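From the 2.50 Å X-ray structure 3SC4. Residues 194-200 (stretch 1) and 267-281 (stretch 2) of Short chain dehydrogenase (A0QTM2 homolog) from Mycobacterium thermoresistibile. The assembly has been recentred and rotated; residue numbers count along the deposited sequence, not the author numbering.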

# COMPACT_ATOMS: atom_id res chain seq x y z
N LEU B 194 13.37 -4.62 -7.29
CA LEU B 194 14.24 -4.29 -8.43
C LEU B 194 13.44 -3.55 -9.46
O LEU B 194 12.37 -4.04 -9.87
CB LEU B 194 14.83 -5.57 -9.02
CG LEU B 194 15.85 -5.45 -10.15
CD1 LEU B 194 17.08 -4.70 -9.65
CD2 LEU B 194 16.23 -6.86 -10.77
N TRP B 195 13.99 -2.42 -9.92
CA TRP B 195 13.29 -1.46 -10.78
C TRP B 195 14.27 -0.84 -11.79
O TRP B 195 15.41 -0.54 -11.44
CB TRP B 195 12.70 -0.38 -9.88
CG TRP B 195 11.67 0.54 -10.50
CD1 TRP B 195 11.79 1.87 -10.70
CD2 TRP B 195 10.34 0.19 -10.90
NE1 TRP B 195 10.64 2.37 -11.24
CE2 TRP B 195 9.74 1.36 -11.38
CE3 TRP B 195 9.62 -1.00 -10.93
CZ2 TRP B 195 8.43 1.38 -11.89
CZ3 TRP B 195 8.32 -0.99 -11.43
CH2 TRP B 195 7.74 0.20 -11.91
N PRO B 196 13.85 -0.62 -13.04
CA PRO B 196 14.76 -0.11 -14.04
C PRO B 196 14.74 1.42 -14.10
O PRO B 196 13.73 2.03 -13.80
CB PRO B 196 14.20 -0.70 -15.33
CG PRO B 196 12.74 -0.69 -15.11
CD PRO B 196 12.52 -0.87 -13.62
N ARG B 197 15.83 2.03 -14.51
CA ARG B 197 15.91 3.49 -14.50
C ARG B 197 15.22 4.12 -15.69
O ARG B 197 14.86 5.30 -15.63
CB ARG B 197 17.36 3.97 -14.50
CG ARG B 197 18.03 3.90 -13.18
CD ARG B 197 19.37 4.59 -13.22
NE ARG B 197 19.93 4.70 -11.88
CZ ARG B 197 19.87 5.77 -11.09
NH1 ARG B 197 19.25 6.89 -11.47
NH2 ARG B 197 20.42 5.74 -9.90
N THR B 198 15.09 3.38 -16.78
CA THR B 198 14.46 3.90 -17.98
C THR B 198 13.21 3.09 -18.26
O THR B 198 13.00 2.05 -17.63
CB THR B 198 15.37 3.74 -19.18
OG1 THR B 198 15.38 2.35 -19.57
CG2 THR B 198 16.78 4.22 -18.86
N THR B 199 12.40 3.52 -19.21
CA THR B 199 11.31 2.67 -19.68
C THR B 199 11.97 1.53 -20.42
O THR B 199 13.02 1.71 -21.01
CB THR B 199 10.39 3.39 -20.66
OG1 THR B 199 11.19 4.06 -21.66
CG2 THR B 199 9.59 4.40 -19.93
N VAL B 200 11.35 0.36 -20.37
CA VAL B 200 11.81 -0.82 -21.08
C VAL B 200 10.88 -1.16 -22.23
O VAL B 200 9.70 -1.39 -22.01
CB VAL B 200 11.86 -2.06 -20.15
CG1 VAL B 200 12.26 -3.28 -20.96
CG2 VAL B 200 12.84 -1.83 -19.00
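Stretch 2 (267-281) ELGVDLWVDSPNPPG

Stretch 2 lies on stretch 1 as an irregular, loop-like wrap, held by three hydrogen bonds that each use a backbone carbonyl as acceptor and packed around two long side chains, Trp195 and Arg197. It has no regular helix or strand, and of stretch 1 only Leu194 and Trp195 belong to a strand, so no crossing angle describes the pair; together they bury 638 Å².

The backbones come nearest at Thr198 and Val270, whose CA atoms are 4.3 Å apart, and again at Arg197 and Pro277, with CA atoms 5.1 Å apart. Val270 precedes the Asp271 to Val274 turn and Pro277 follows it, so stretch 2 goes out to Trp195 and comes back. At the first approach, Asp271 N donates to Arg197 O at 2.7 Å and 174°, nearly straight. Two CA-H...O contacts accompany this bond, the first sharing its acceptor: Val270 CA to Arg197 O at 3.4 Å, and Thr198 CA to Gly269 O at 3.5 Å. Thr198 and Val270 both point their CA-to-CB bonds away overall, though each CB still touches the other stretch; Thr198 CB is 3.4 Å from Gly269 O.

The type II turn from Asp271 to Val274, with Trp273 at positive phi (71/20), exposes a carbonyl to the indole. Trp195 NE1 donates to Leu272 O at 3.0 Å and 171°, with that oxygen near the ring plane, where an indole N-H points. Asp271 OD2 is just as near, 2.9 Å from Trp195 NE1, but it lies over a ring face and the angle is too poor for a hydrogen bond. Trp195 CZ2 packs 3.7 Å from Trp273 CE3, the six-membered rings oblique at 52° with centroids 5.9 Å apart, and Trp195 CD1 meets Val274 CG2 at 4.0 Å.

Beyond the turn, Arg197 becomes the main anchor, with 162 Å² covered by stretch 2. Its side chain is extended after an m chi1, with chi2 and chi3 both t, and so reaches along the returning segment. Arg197 NH1 donates to Ser276 O at 2.9 Å and 166°, near the guanidinium plane. Asn278 O and Pro279 N lie over one face instead; the 3.3 Å from Arg197 NH1 to Asn278 O is close, but poorly angled for a hydrogen bond. Arg197 NH2 touches Pro280 CD at 3.5 Å, while NE and NH2 find hydrogen bonds elsewhere in the structure. The rule to read here is that an irregular segment can be fixed by one backbone amide and two side-chain N-H groups, each meeting a main-chain carbonyl, with apolar packing beside the indole.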

# COMPACT_ATOMS: atom_id res chain seq x y z
N GLU B 267 19.61 10.15 -26.15
CA GLU B 267 19.25 10.74 -24.88
C GLU B 267 18.16 9.83 -24.28
O GLU B 267 17.10 9.67 -24.87
CB GLU B 267 18.74 12.18 -25.08
CG GLU B 267 19.19 13.18 -23.97
CD GLU B 267 20.69 13.56 -24.06
OE1 GLU B 267 21.31 13.40 -25.15
OE2 GLU B 267 21.25 14.02 -23.02
N LEU B 268 18.43 9.23 -23.12
CA LEU B 268 17.51 8.25 -22.58
C LEU B 268 16.46 8.90 -21.69
O LEU B 268 16.73 9.90 -21.03
CB LEU B 268 18.27 7.19 -21.81
CG LEU B 268 19.11 6.25 -22.67
CD1 LEU B 268 20.07 5.43 -21.82
CD2 LEU B 268 18.19 5.34 -23.46
N GLY B 269 15.26 8.32 -21.69
CA GLY B 269 14.17 8.78 -20.83
C GLY B 269 14.24 8.11 -19.47
O GLY B 269 15.01 7.16 -19.26
N VAL B 270 13.43 8.58 -18.52
CA VAL B 270 13.45 8.04 -17.16
C VAL B 270 12.19 7.29 -16.82
O VAL B 270 11.09 7.68 -17.20
CB VAL B 270 13.72 9.14 -16.06
CG1 VAL B 270 15.14 9.64 -16.16
CG2 VAL B 270 12.70 10.32 -16.14
N ASP B 271 12.34 6.21 -16.07
CA ASP B 271 11.19 5.46 -15.55
C ASP B 271 10.50 6.35 -14.52
O ASP B 271 11.06 7.34 -14.05
CB ASP B 271 11.70 4.15 -14.92
CG ASP B 271 10.61 3.10 -14.69
OD1 ASP B 271 9.46 3.29 -15.08
OD2 ASP B 271 10.95 2.05 -14.11
N LEU B 272 9.26 6.02 -14.17
CA LEU B 272 8.63 6.60 -12.99
C LEU B 272 9.49 6.30 -11.76
O LEU B 272 10.11 5.25 -11.67
CB LEU B 272 7.25 5.99 -12.78
CG LEU B 272 6.18 6.21 -13.86
CD1 LEU B 272 4.82 5.64 -13.40
CD2 LEU B 272 6.05 7.68 -14.23
N TRP B 273 9.52 7.25 -10.82
CA TRP B 273 10.22 7.10 -9.54
C TRP B 273 11.74 7.11 -9.66
O TRP B 273 12.43 6.69 -8.76
CB TRP B 273 9.70 5.87 -8.72
CG TRP B 273 8.24 6.02 -8.44
CD1 TRP B 273 7.67 7.00 -7.70
CD2 TRP B 273 7.16 5.20 -8.92
NE1 TRP B 273 6.31 6.86 -7.68
CE2 TRP B 273 5.96 5.75 -8.41
CE3 TRP B 273 7.09 4.04 -9.71
CZ2 TRP B 273 4.70 5.21 -8.68
CZ3 TRP B 273 5.81 3.50 -9.98
CH2 TRP B 273 4.64 4.10 -9.46
N VAL B 274 12.25 7.65 -10.76
CA VAL B 274 13.67 7.70 -11.01
C VAL B 274 14.07 9.08 -11.51
O VAL B 274 13.38 9.67 -12.36
CB VAL B 274 14.07 6.61 -12.01
CG1 VAL B 274 15.51 6.84 -12.53
CG2 VAL B 274 13.93 5.24 -11.34
N ASP B 275 15.17 9.60 -10.98
CA ASP B 275 15.66 10.95 -11.37
C ASP B 275 16.47 10.94 -12.64
O ASP B 275 16.44 11.91 -13.37
CB ASP B 275 16.52 11.58 -10.25
CG ASP B 275 15.69 12.12 -9.06
OD1 ASP B 275 14.62 12.75 -9.33
OD2 ASP B 275 16.12 11.92 -7.88
N SER B 276 17.23 9.88 -12.88
CA SER B 276 18.21 9.86 -13.98
C SER B 276 18.23 8.53 -14.69
O SER B 276 18.11 7.50 -14.08
CB SER B 276 19.63 10.11 -13.44
OG SER B 276 19.69 11.30 -12.68
N PRO B 277 18.46 8.56 -16.00
CA PRO B 277 18.52 7.30 -16.74
C PRO B 277 19.73 6.43 -16.41
O PRO B 277 19.68 5.23 -16.64
CB PRO B 277 18.54 7.75 -18.19
CG PRO B 277 19.13 9.12 -18.13
CD PRO B 277 18.70 9.73 -16.86
N ASN B 278 20.79 7.01 -15.86
CA ASN B 278 21.99 6.26 -15.48
C ASN B 278 22.35 6.46 -14.02
O ASN B 278 21.93 7.43 -13.40
CB ASN B 278 23.17 6.65 -16.35
CG ASN B 278 22.97 6.24 -17.80
OD1 ASN B 278 22.43 5.19 -18.09
ND2 ASN B 278 23.43 7.07 -18.70
N PRO B 279 23.12 5.52 -13.46
CA PRO B 279 23.56 5.74 -12.08
C PRO B 279 24.38 7.03 -11.93
O PRO B 279 24.93 7.54 -12.92
CB PRO B 279 24.42 4.50 -11.77
CG PRO B 279 23.88 3.45 -12.74
CD PRO B 279 23.53 4.20 -13.98
N PRO B 280 24.42 7.57 -10.70
CA PRO B 280 25.27 8.74 -10.45
C PRO B 280 26.69 8.50 -10.90
O PRO B 280 27.25 7.43 -10.62
CB PRO B 280 25.22 8.92 -8.92
CG PRO B 280 24.07 8.05 -8.41
CD PRO B 280 23.50 7.28 -9.58
N GLY B 281 27.24 9.46 -11.64
CA GLY B 281 28.65 9.47 -12.00
C GLY B 281 29.05 8.49 -13.09
O GLY B 281 30.24 8.30 -13.34